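Long-range contacts in urocanate hydratase (Paenibacillus sp. Soil724D2, PDB 7NED), which probably adds water to thiourocanate in bacterial ergothioneine breakdown, using a tightly held NAD+ beside the substrate pocket: residues A[160-165]-A[250-255]; A[134-139]-A[173-178]; A[439-444]-A[459-464]. All coordinates share one frame; numbering follows the deposited sequence.

Contacts 1 and 2 belong to the Rossmann-like domain and contact 3 to the C-terminal domain, with NAD and urocanate between them. Contact 1 pairs two parallel strands that lead into loops lining NAD; contact 2 packs two helices, one of which brings G134 to the urocanate. The centres of contacts 1 and 2 are about 12 Å apart and the two touch directly, L165 CD2 lying 3.7 Å from P173 CD, and their segments alternate along the chain. Contact 3 follows later in sequence, its centre about 26 Å from that of contact 1 and about 25 Å from that of contact 2. From its side M440 reaches toward both ligands, its side chain about 4 Å from NAD and about 6 Å from urocanate.

Contact 1: residues A[160-165]-A[250-255]; sequences ILTAGL and IVTDQT. With NAD (nicotinamide-adenine-dinucleotide), chain C.
L161 and I250 begin a parallel strand pairing: L161 N donates to I250 O at 2.8 Å, and T252 N returns a bond to L161 O at 3.0 Å, nearly along the C=O axis. Beyond this ladder Q254 N reaches A163 O at 2.8 Å, bent to 144° at the hydrogen. Three side-chain pairs lie side by side, each pair pointing the same way. I160 CG1 meets I250 CD1 on one face of the sheet, L161 CD2 meets V251 CG1 on the other, and T162 OG1 sits 3.5 Å from T252 CG2. Both threonine hydroxyls stand anti to the backbone N and find partners elsewhere, T162 in Q172 and T252 in the carbonyl of F311. The positive phi at G164 calls for glycine, and a beta carbon would also collide with Q254 O.

D253 makes an Asx turn: its OD1 takes T255 N at 2.8 Å from above the carboxylate plane and T255 OG1 at 2.6 Å through the syn lone pair. N315 adds a further bond to OD1. T255 CG2 then lies 3.6 Å from NAD C4A, at the adenine, while the extended Q254 chain places NE2 3.3 Å from NAD C6N, at the nicotinamide ring. The loop residues T255 and Q254 of this Rossmann-like domain thus meet the adenine and nicotinamide halves of the dinucleotide. Three donors on OD1 hold the turn that presents them and would favour a charged D253, whereas E296, close to OD2, would probably make it costlier for both acids to be ionised.

Contact 2: residues A[134-139]-A[173-178]; sequences GVIQGT and PLAGTL. With URO ((2E)-3-(1H-imidazol-4-yl)acrylic acid), chain B.
A single methyl, I136 CD1, bears on three atoms of one leucine at the same distance: L174 CB, CG and CD2 each lie 3.7 Å from it. The two side chains cross obliquely. I136 reaches over because CG1 is anti to the backbone N (chi1 -172°) and the chain stays extended beyond it, so that CD1 also comes within 4.2 Å of L178 CD1. Nearer its root, I136 CG1 lies 4.1 Å from A175 CB. One turn on, T139 presents CG2 to the same alanine methyl at 3.7 Å, which leaves A175 between two side chains of helix 133-150. Side chain to side chain the contact is apolar. An alanine at I136 would probably open a gap beside L174 and L178 and leave the leucine ends freer to turn. G134, in the first turn of the helix, borders the urocanate, where a beta carbon would collide with OAA.

The axes of 134-139 and 173-178 approach to 8.8 Å at a crossing angle of -39°, and the small A175 is consistent with this approach. Y140 and F143 of helix 133-150 continue the packing on A175. Helix 378-390 touches I136 through W383 and L178 through L386, while P173 and T177 rest on S227 of strand 226-231.

Contact 3: residues A[439-444]-A[459-464]; sequences SMTHPN and DWPLLN
Van der Waals contact carries the meeting of P461 with T441 and S439. The threonine side chain crosses the proline at about a right angle, with T441 OG1 3.3 Å from P461 CD and 3.7 Å from P461 CG. P461 CB lies 3.8 Å from S439 O. A turn further along the helix, N464 OD1 comes to 3.3 Å from S439 CB; CG of N464 is anti to its backbone N (chi1 177°), which extends the amide toward the serine. Between S439 and T441, M440 turns its side chain away from the helix, to the cofactor side.

Hydrogen bonding of these polar ends is made with other parts of the chain. T441 OG1 bonds to the carbonyl of I457, just before the helix, and N464 ND2 to D515 of helix 502-525, while S439 OG is shared between the carbonyls of H434 and D436. Between them M440 N is buried against P461 without a partner in the model.

Charge and subunit contacts flank the helix start: D459 bonds to S75, N97 and Q74 of the second subunit, and W460 makes a cation-pi interaction with R522. The contact thus seats the first turns of helix 459-469 against the end of strand 428-441 at the subunit interface. With the hydroxyls and N464 ND2 bonded elsewhere, the join itself depends mainly on shape, and the buried M440 N probably carries some energetic cost.

Contact 1: residues A[160-165]-A[250-255]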
loop_
_atom_site.group_PDB
_atom_site.type_symbol
_atom_site.label_atom_id
_atom_site.label_comp_id
_atom_site.label_asym_id
_atom_site.label_seq_id
_atom_site.Cartn_x
_atom_site.Cartn_y
_atom_site.Cartn_z
ATOM N N ILE A 160 -1.128 -39.037 -2.575
ATOM C CA ILE A 160 -0.778 -37.636 -2.771
ATOM C C ILE A 160 0.700 -37.579 -3.121
ATOM O O ILE A 160 1.538 -38.207 -2.462
ATOM C CB ILE A 160 -1.067 -36.799 -1.513
ATOM C CG1 ILE A 160 -2.541 -36.901 -1.113
ATOM C CG2 ILE A 160 -0.675 -35.293 -1.763
ATOM C CD1 ILE A 160 -2.789 -36.291 0.245
ATOM N N LEU A 161 1.025 -36.843 -4.163
ATOM C CA LEU A 161 2.403 -36.576 -4.506
ATOM C C LEU A 161 2.639 -35.094 -4.311
ATOM O O LEU A 161 1.867 -34.291 -4.818
ATOM C CB LEU A 161 2.689 -36.954 -5.949
ATOM C CG LEU A 161 4.038 -36.493 -6.495
ATOM C CD1 LEU A 161 5.183 -37.287 -5.862
ATOM C CD2 LEU A 161 4.026 -36.606 -8.029
ATOM N N THR A 162 3.719 -34.739 -3.624
ATOM C CA THR A 162 4.071 -33.325 -3.554
ATOM C C THR A 162 5.586 -33.203 -3.460
ATOM O O THR A 162 6.314 -34.200 -3.523
ATOM C CB THR A 162 3.361 -32.638 -2.383
ATOM O OG1 THR A 162 3.616 -31.223 -2.443
ATOM C CG2 THR A 162 3.849 -33.180 -1.051
ATOM N N ALA A 163 6.065 -31.971 -3.260
ATOM C CA ALA A 163 7.498 -31.767 -3.125
ATOM C C ALA A 163 7.735 -30.591 -2.187
ATOM O O ALA A 163 6.864 -29.731 -2.006
ATOM C CB ALA A 163 8.148 -31.494 -4.489
ATOM N N GLY A 164 8.935 -30.558 -1.606
ATOM C CA GLY A 164 9.323 -29.472 -0.749
ATOM C C GLY A 164 9.044 -29.750 0.713
ATOM O O GLY A 164 7.888 -29.832 1.121
ATOM N N LEU A 165 10.099 -29.890 1.507
ATOM C CA LEU A 165 9.937 -30.076 2.942
ATOM C C LEU A 165 10.643 -28.965 3.718
ATOM O O LEU A 165 11.372 -29.248 4.682
ATOM C CB LEU A 165 10.487 -31.427 3.371
ATOM C CG LEU A 165 9.739 -32.650 2.818
ATOM C CD1 LEU A 165 10.442 -33.953 3.263
ATOM C CD2 LEU A 165 8.283 -32.614 3.327
ATOM N N ILE A 250 -3.652 -37.307 -6.219
ATOM C CA ILE A 250 -3.536 -35.866 -5.983
ATOM C C ILE A 250 -2.094 -35.466 -6.215
ATOM O O ILE A 250 -1.177 -36.183 -5.826
ATOM C CB ILE A 250 -3.940 -35.496 -4.552
ATOM C CG1 ILE A 250 -5.399 -35.884 -4.304
ATOM C CG2 ILE A 250 -3.748 -34.003 -4.351
ATOM C CD1 ILE A 250 -5.778 -35.827 -2.840
ATOM N N VAL A 251 -1.885 -34.327 -6.860
ATOM C CA VAL A 251 -0.537 -33.875 -7.137
ATOM C C VAL A 251 -0.468 -32.382 -6.864
ATOM O O VAL A 251 -1.293 -31.623 -7.377
ATOM C CB VAL A 251 -0.125 -34.156 -8.587
ATOM C CG1 VAL A 251 1.300 -33.619 -8.845
ATOM C CG2 VAL A 251 -0.262 -35.694 -8.901
ATOM N N THR A 252 0.522 -31.969 -6.082
ATOM C CA THR A 252 0.817 -30.538 -5.935
ATOM C C THR A 252 2.327 -30.389 -5.788
ATOM O O THR A 252 3.101 -31.299 -6.116
ATOM C CB THR A 252 0.006 -29.912 -4.782
ATOM O OG1 THR A 252 0.245 -28.494 -4.755
ATOM C CG2 THR A 252 0.359 -30.487 -3.424
ATOM N N ASP A 253 2.756 -29.202 -5.332
ATOM C CA ASP A 253 4.168 -28.898 -5.184
ATOM C C ASP A 253 4.255 -27.788 -4.155
ATOM O O ASP A 253 3.398 -26.907 -4.128
ATOM C CB ASP A 253 4.778 -28.452 -6.521
ATOM C CG ASP A 253 6.240 -28.012 -6.372
ATOM O OD1 ASP A 253 6.499 -26.872 -5.915
ATOM O OD2 ASP A 253 7.137 -28.822 -6.677
ATOM N N GLN A 254 5.241 -27.852 -3.282
ATOM C CA GLN A 254 5.448 -26.712 -2.430
ATOM C C GLN A 254 6.930 -26.479 -2.243
ATOM O O GLN A 254 7.407 -26.160 -1.151
ATOM C CB GLN A 254 4.699 -26.860 -1.117
ATOM C CG GLN A 254 4.222 -25.487 -0.641
ATOM C CD GLN A 254 3.377 -25.586 0.586
ATOM O OE1 GLN A 254 3.369 -26.612 1.276
ATOM N NE2 GLN A 254 2.520 -24.577 0.783
ATOM N N THR A 255 7.624 -26.496 -3.355
ATOM C CA THR A 255 8.988 -26.099 -3.398
ATOM C C THR A 255 8.998 -24.553 -3.385
ATOM O O THR A 255 8.031 -23.876 -3.609
ATOM C CB THR A 255 9.673 -26.543 -4.693
ATOM O OG1 THR A 255 8.980 -26.009 -5.788
ATOM C CG2 THR A 255 9.730 -28.062 -4.816
HETATM P PA NAD C . 11.566 -23.183 1.918
HETATM O O1A NAD C . 12.476 -22.528 0.882
HETATM O O2A NAD C . 11.833 -23.284 3.365
HETATM O O5B NAD C . 11.623 -24.810 1.447
HETATM C C5B NAD C . 11.564 -25.012 0.093
HETATM C C4B NAD C . 11.956 -26.552 -0.077
HETATM O O4B NAD C . 11.990 -26.957 -1.417
HETATM C C3B NAD C . 13.415 -26.614 0.481
HETATM O O3B NAD C . 13.522 -27.628 1.391
HETATM C C2B NAD C . 14.251 -26.920 -0.800
HETATM O O2B NAD C . 15.291 -27.801 -0.574
HETATM C C1B NAD C . 13.209 -27.707 -1.589
HETATM N N9A NAD C . 13.413 -27.706 -3.038
HETATM C C8A NAD C . 13.854 -26.683 -3.871
HETATM N N7A NAD C . 13.922 -27.035 -5.131
HETATM C C5A NAD C . 13.479 -28.351 -5.148
HETATM C C6A NAD C . 13.326 -29.295 -6.188
HETATM N N6A NAD C . 13.603 -28.981 -7.474
HETATM N N1A NAD C . 12.863 -30.545 -5.906
HETATM C C2A NAD C . 12.630 -30.809 -4.596
HETATM N N3A NAD C . 12.730 -30.023 -3.512
HETATM C C4A NAD C . 13.168 -28.787 -3.832
HETATM O O3 NAD C . 10.186 -22.646 1.405
HETATM P PN NAD C . 8.883 -22.803 2.311
HETATM O O1N NAD C . 8.637 -21.885 3.472
HETATM O O2N NAD C . 8.580 -24.283 2.412
HETATM O O5D NAD C . 7.611 -22.296 1.265
HETATM C C5D NAD C . 7.566 -23.025 0.026
HETATM C C4D NAD C . 6.531 -22.394 -0.865
HETATM O O4D NAD C . 5.314 -22.190 -0.172
HETATM C C3D NAD C . 7.122 -20.910 -1.113
HETATM O O3D NAD C . 6.959 -20.514 -2.470
HETATM C C2D NAD C . 6.227 -19.994 -0.201
HETATM O O2D NAD C . 5.937 -18.754 -0.703
HETATM C C1D NAD C . 4.972 -20.869 -0.515
HETATM N N1N NAD C . 3.709 -20.519 0.150
HETATM C C2N NAD C . 3.198 -19.338 -0.351
HETATM C C3N NAD C . 1.975 -18.850 0.081
HETATM C C7N NAD C . 1.532 -17.497 -0.495
HETATM O O7N NAD C . 0.359 -17.139 -0.588
HETATM N N7N NAD C . 2.530 -16.610 -0.861
HETATM C C4N NAD C . 1.285 -19.624 1.023
HETATM C C5N NAD C . 1.832 -20.819 1.487
HETATM C C6N NAD C . 3.072 -21.287 1.020
#

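Contact 2: residues A[134-139]-A[173-178]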
loop_
_atom_site.group_PDB
_atom_site.type_symbol
_atom_site.label_atom_id
_atom_site.label_comp_id
_atom_site.label_asym_id
_atom_site.label_seq_id
_atom_site.Cartn_x
_atom_site.Cartn_y
_atom_site.Cartn_z
ATOM N N GLY A 134 2.019 -23.288 11.307
ATOM C CA GLY A 134 1.220 -22.167 10.833
ATOM C C GLY A 134 0.402 -22.509 9.608
ATOM O O GLY A 134 -0.723 -22.013 9.448
ATOM N N VAL A 135 0.927 -23.386 8.743
ATOM C CA VAL A 135 0.259 -23.711 7.495
ATOM C C VAL A 135 -0.404 -25.085 7.533
ATOM O O VAL A 135 -1.085 -25.464 6.572
ATOM C CB VAL A 135 1.248 -23.617 6.306
ATOM C CG1 VAL A 135 2.208 -24.820 6.289
ATOM C CG2 VAL A 135 0.524 -23.482 4.971
ATOM N N ILE A 136 -0.240 -25.851 8.608
ATOM C CA ILE A 136 -0.640 -27.256 8.491
ATOM C C ILE A 136 -2.164 -27.402 8.412
ATOM O O ILE A 136 -2.664 -28.241 7.660
ATOM C CB ILE A 136 -0.024 -28.120 9.608
ATOM C CG1 ILE A 136 -0.309 -29.594 9.325
ATOM C CG2 ILE A 136 -0.550 -27.751 10.969
ATOM C CD1 ILE A 136 0.255 -30.485 10.392
ATOM N N GLN A 137 -2.939 -26.570 9.120
ATOM C CA GLN A 137 -4.391 -26.763 9.033
ATOM C C GLN A 137 -4.922 -26.365 7.667
ATOM O O GLN A 137 -5.857 -26.991 7.160
ATOM C CB GLN A 137 -5.165 -25.972 10.096
ATOM C CG GLN A 137 -6.661 -26.358 9.981
ATOM C CD GLN A 137 -7.578 -25.784 11.073
ATOM O OE1 GLN A 137 -7.157 -25.033 11.939
ATOM N NE2 GLN A 137 -8.859 -26.139 11.003
ATOM N N GLY A 138 -4.373 -25.304 7.079
ATOM C CA GLY A 138 -4.755 -24.932 5.717
ATOM C C GLY A 138 -4.555 -26.080 4.746
ATOM O O GLY A 138 -5.437 -26.423 3.970
ATOM N N THR A 139 -3.392 -26.704 4.799
ATOM C CA THR A 139 -3.116 -27.806 3.881
ATOM C C THR A 139 -4.040 -28.987 4.151
ATOM O O THR A 139 -4.553 -29.632 3.224
ATOM C CB THR A 139 -1.647 -28.214 4.038
ATOM O OG1 THR A 139 -0.831 -27.031 3.869
ATOM C CG2 THR A 139 -1.250 -29.268 3.004
ATOM N N PRO A 173 3.550 -33.579 4.861
ATOM C CA PRO A 173 3.412 -35.002 5.215
ATOM C C PRO A 173 2.461 -35.217 6.373
ATOM O O PRO A 173 1.694 -36.190 6.370
ATOM C CB PRO A 173 4.857 -35.437 5.555
ATOM C CG PRO A 173 5.617 -34.166 5.732
ATOM C CD PRO A 173 4.954 -33.140 4.867
ATOM N N LEU A 174 2.484 -34.329 7.373
ATOM C CA LEU A 174 1.569 -34.491 8.490
ATOM C C LEU A 174 0.139 -34.132 8.100
ATOM O O LEU A 174 -0.807 -34.807 8.509
ATOM C CB LEU A 174 2.032 -33.662 9.666
ATOM C CG LEU A 174 1.403 -33.973 11.000
ATOM C CD1 LEU A 174 1.453 -35.512 11.372
ATOM C CD2 LEU A 174 2.140 -33.147 12.039
ATOM N N ALA A 175 -0.044 -33.084 7.304
ATOM C CA ALA A 175 -1.372 -32.832 6.781
ATOM C C ALA A 175 -1.868 -34.053 6.019
ATOM O O ALA A 175 -3.016 -34.461 6.174
ATOM C CB ALA A 175 -1.375 -31.597 5.875
ATOM N N GLY A 176 -1.000 -34.651 5.203
ATOM C CA GLY A 176 -1.404 -35.827 4.442
ATOM C C GLY A 176 -1.826 -36.974 5.339
ATOM O O GLY A 176 -2.920 -37.516 5.190
ATOM N N THR A 177 -0.996 -37.338 6.315
ATOM C CA THR A 177 -1.371 -38.512 7.118
ATOM C C THR A 177 -2.515 -38.222 8.088
ATOM O O THR A 177 -3.324 -39.120 8.381
ATOM C CB THR A 177 -0.169 -39.077 7.868
ATOM O OG1 THR A 177 0.376 -38.096 8.751
ATOM C CG2 THR A 177 0.896 -39.588 6.886
ATOM N N LEU A 178 -2.630 -36.988 8.591
ATOM C CA LEU A 178 -3.811 -36.649 9.380
ATOM C C LEU A 178 -5.096 -36.858 8.591
ATOM O O LEU A 178 -6.141 -37.181 9.177
ATOM C CB LEU A 178 -3.725 -35.184 9.864
ATOM C CG LEU A 178 -2.708 -34.978 10.995
ATOM C CD1 LEU A 178 -2.492 -33.528 11.234
ATOM C CD2 LEU A 178 -3.132 -35.655 12.308
HETATM O OAA URO B . 1.903 -19.433 8.129
HETATM C CAI URO B . 2.905 -18.628 7.926
HETATM O OAB URO B . 3.560 -18.192 8.788
HETATM C CAC URO B . 3.225 -18.203 6.553
HETATM C CAD URO B . 2.506 -18.642 5.553
HETATM C CAJ URO B . 2.958 -18.136 4.311
HETATM C CAF URO B . 2.657 -18.588 3.061
HETATM N NAH URO B . 3.428 -17.962 2.118
HETATM C CAE URO B . 4.184 -17.132 2.800
HETATM N NAG URO B . 3.941 -17.200 4.127
#

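Contact 3: residues A[439-444]-A[459-464]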
loop_
_atom_site.group_PDB
_atom_site.type_symbol
_atom_site.label_atom_id
_atom_site.label_comp_id
_atom_site.label_asym_id
_atom_site.label_seq_id
_atom_site.Cartn_x
_atom_site.Cartn_y
_atom_site.Cartn_z
ATOM N N SER A 439 -6.976 -9.419 3.620
ATOM C CA SER A 439 -5.573 -9.141 3.822
ATOM C C SER A 439 -4.535 -9.595 2.845
ATOM O O SER A 439 -3.356 -9.537 3.067
ATOM C CB SER A 439 -5.234 -9.519 5.246
ATOM O OG SER A 439 -5.326 -10.859 5.368
ATOM N N MET A 440 -5.022 -9.942 1.694
ATOM C CA MET A 440 -4.199 -10.410 0.650
ATOM C C MET A 440 -4.748 -10.225 -0.761
ATOM O O MET A 440 -5.842 -10.608 -1.047
ATOM C CB MET A 440 -3.925 -11.852 0.921
ATOM C CG MET A 440 -3.483 -12.656 -0.212
ATOM S SD MET A 440 -1.790 -12.318 -0.459
ATOM C CE MET A 440 -1.039 -13.498 0.581
ATOM N N THR A 441 -3.914 -9.690 -1.599
ATOM C CA THR A 441 -4.248 -9.533 -2.990
ATOM C C THR A 441 -3.132 -10.193 -3.765
ATOM O O THR A 441 -2.017 -9.838 -3.608
ATOM C CB THR A 441 -4.408 -8.060 -3.412
ATOM O OG1 THR A 441 -5.468 -7.466 -2.712
ATOM C CG2 THR A 441 -4.613 -7.957 -4.865
ATOM N N HIS A 442 -3.494 -11.171 -4.570
ATOM C CA HIS A 442 -2.602 -11.906 -5.405
ATOM C C HIS A 442 -3.401 -12.654 -6.452
ATOM O O HIS A 442 -3.925 -13.654 -6.157
ATOM C CB HIS A 442 -1.830 -12.895 -4.586
ATOM C CG HIS A 442 -0.690 -13.523 -5.308
ATOM N ND1 HIS A 442 -0.713 -13.802 -6.638
ATOM C CD2 HIS A 442 0.503 -13.947 -4.867
ATOM C CE1 HIS A 442 0.401 -14.389 -6.982
ATOM N NE2 HIS A 442 1.164 -14.476 -5.927
ATOM N N PRO A 443 -3.441 -12.106 -7.659
ATOM C CA PRO A 443 -4.190 -12.607 -8.801
ATOM C C PRO A 443 -3.887 -14.058 -9.165
ATOM O O PRO A 443 -4.672 -14.625 -9.835
ATOM C CB PRO A 443 -3.826 -11.638 -9.925
ATOM C CG PRO A 443 -3.321 -10.447 -9.257
ATOM C CD PRO A 443 -2.637 -10.949 -8.043
ATOM N N ASN A 444 -2.779 -14.613 -8.734
ATOM C CA ASN A 444 -2.555 -16.031 -9.023
ATOM C C ASN A 444 -2.472 -16.855 -7.750
ATOM O O ASN A 444 -2.037 -18.015 -7.792
ATOM C CB ASN A 444 -1.300 -16.223 -9.883
ATOM C CG ASN A 444 -1.415 -15.534 -11.220
ATOM O OD1 ASN A 444 -2.508 -15.390 -11.757
ATOM N ND2 ASN A 444 -0.300 -15.090 -11.755
ATOM N N ASP A 459 -6.493 -2.437 -2.876
ATOM C CA ASP A 459 -7.067 -1.586 -1.838
ATOM C C ASP A 459 -7.266 -2.339 -0.526
ATOM O O ASP A 459 -7.110 -1.769 0.558
ATOM C CB ASP A 459 -8.428 -1.057 -2.274
ATOM C CG ASP A 459 -8.348 -0.146 -3.527
ATOM O OD1 ASP A 459 -7.319 0.522 -3.763
ATOM O OD2 ASP A 459 -9.327 -0.164 -4.291
ATOM N N TRP A 460 -7.738 -3.578 -0.616
ATOM C CA TRP A 460 -8.252 -4.269 0.570
ATOM C C TRP A 460 -7.201 -4.490 1.654
ATOM O O TRP A 460 -7.453 -4.115 2.821
ATOM C CB TRP A 460 -8.909 -5.579 0.118
ATOM C CG TRP A 460 -10.081 -5.314 -0.823
ATOM C CD1 TRP A 460 -10.099 -5.450 -2.187
ATOM C CD2 TRP A 460 -11.368 -4.828 -0.451
ATOM N NE1 TRP A 460 -11.340 -5.117 -2.679
ATOM C CE2 TRP A 460 -12.136 -4.734 -1.629
ATOM C CE3 TRP A 460 -11.972 -4.527 0.784
ATOM C CZ2 TRP A 460 -13.474 -4.335 -1.621
ATOM C CZ3 TRP A 460 -13.309 -4.137 0.794
ATOM C CH2 TRP A 460 -14.041 -4.044 -0.409
ATOM N N PRO A 461 -6.028 -5.065 1.373
ATOM C CA PRO A 461 -5.038 -5.177 2.457
ATOM C C PRO A 461 -4.600 -3.841 3.009
ATOM O O PRO A 461 -4.344 -3.748 4.219
ATOM C CB PRO A 461 -3.865 -5.956 1.811
ATOM C CG PRO A 461 -4.091 -5.830 0.289
ATOM C CD PRO A 461 -5.608 -5.794 0.162
ATOM N N LEU A 462 -4.500 -2.799 2.163
ATOM C CA LEU A 462 -4.225 -1.451 2.663
ATOM C C LEU A 462 -5.309 -1.008 3.632
ATOM O O LEU A 462 -5.019 -0.496 4.716
ATOM C CB LEU A 462 -4.113 -0.455 1.494
ATOM C CG LEU A 462 -3.116 -0.867 0.408
ATOM C CD1 LEU A 462 -2.940 0.175 -0.681
ATOM C CD2 LEU A 462 -1.814 -1.237 1.083
ATOM N N LEU A 463 -6.580 -1.180 3.243
ATOM C CA LEU A 463 -7.683 -0.917 4.176
ATOM C C LEU A 463 -7.578 -1.752 5.459
ATOM O O LEU A 463 -7.860 -1.256 6.556
ATOM C CB LEU A 463 -9.013 -1.218 3.476
ATOM C CG LEU A 463 -9.320 -0.164 2.421
ATOM C CD1 LEU A 463 -10.540 -0.643 1.591
ATOM C CD2 LEU A 463 -9.612 1.166 3.125
ATOM N N ASN A 464 -7.222 -3.037 5.332
ATOM C CA ASN A 464 -7.136 -3.908 6.501
ATOM C C ASN A 464 -6.102 -3.364 7.489
ATOM O O ASN A 464 -6.369 -3.228 8.695
ATOM C CB ASN A 464 -6.805 -5.324 6.008
ATOM C CG ASN A 464 -6.608 -6.322 7.129
ATOM O OD1 ASN A 464 -5.541 -6.905 7.257
ATOM N ND2 ASN A 464 -7.635 -6.548 7.909
#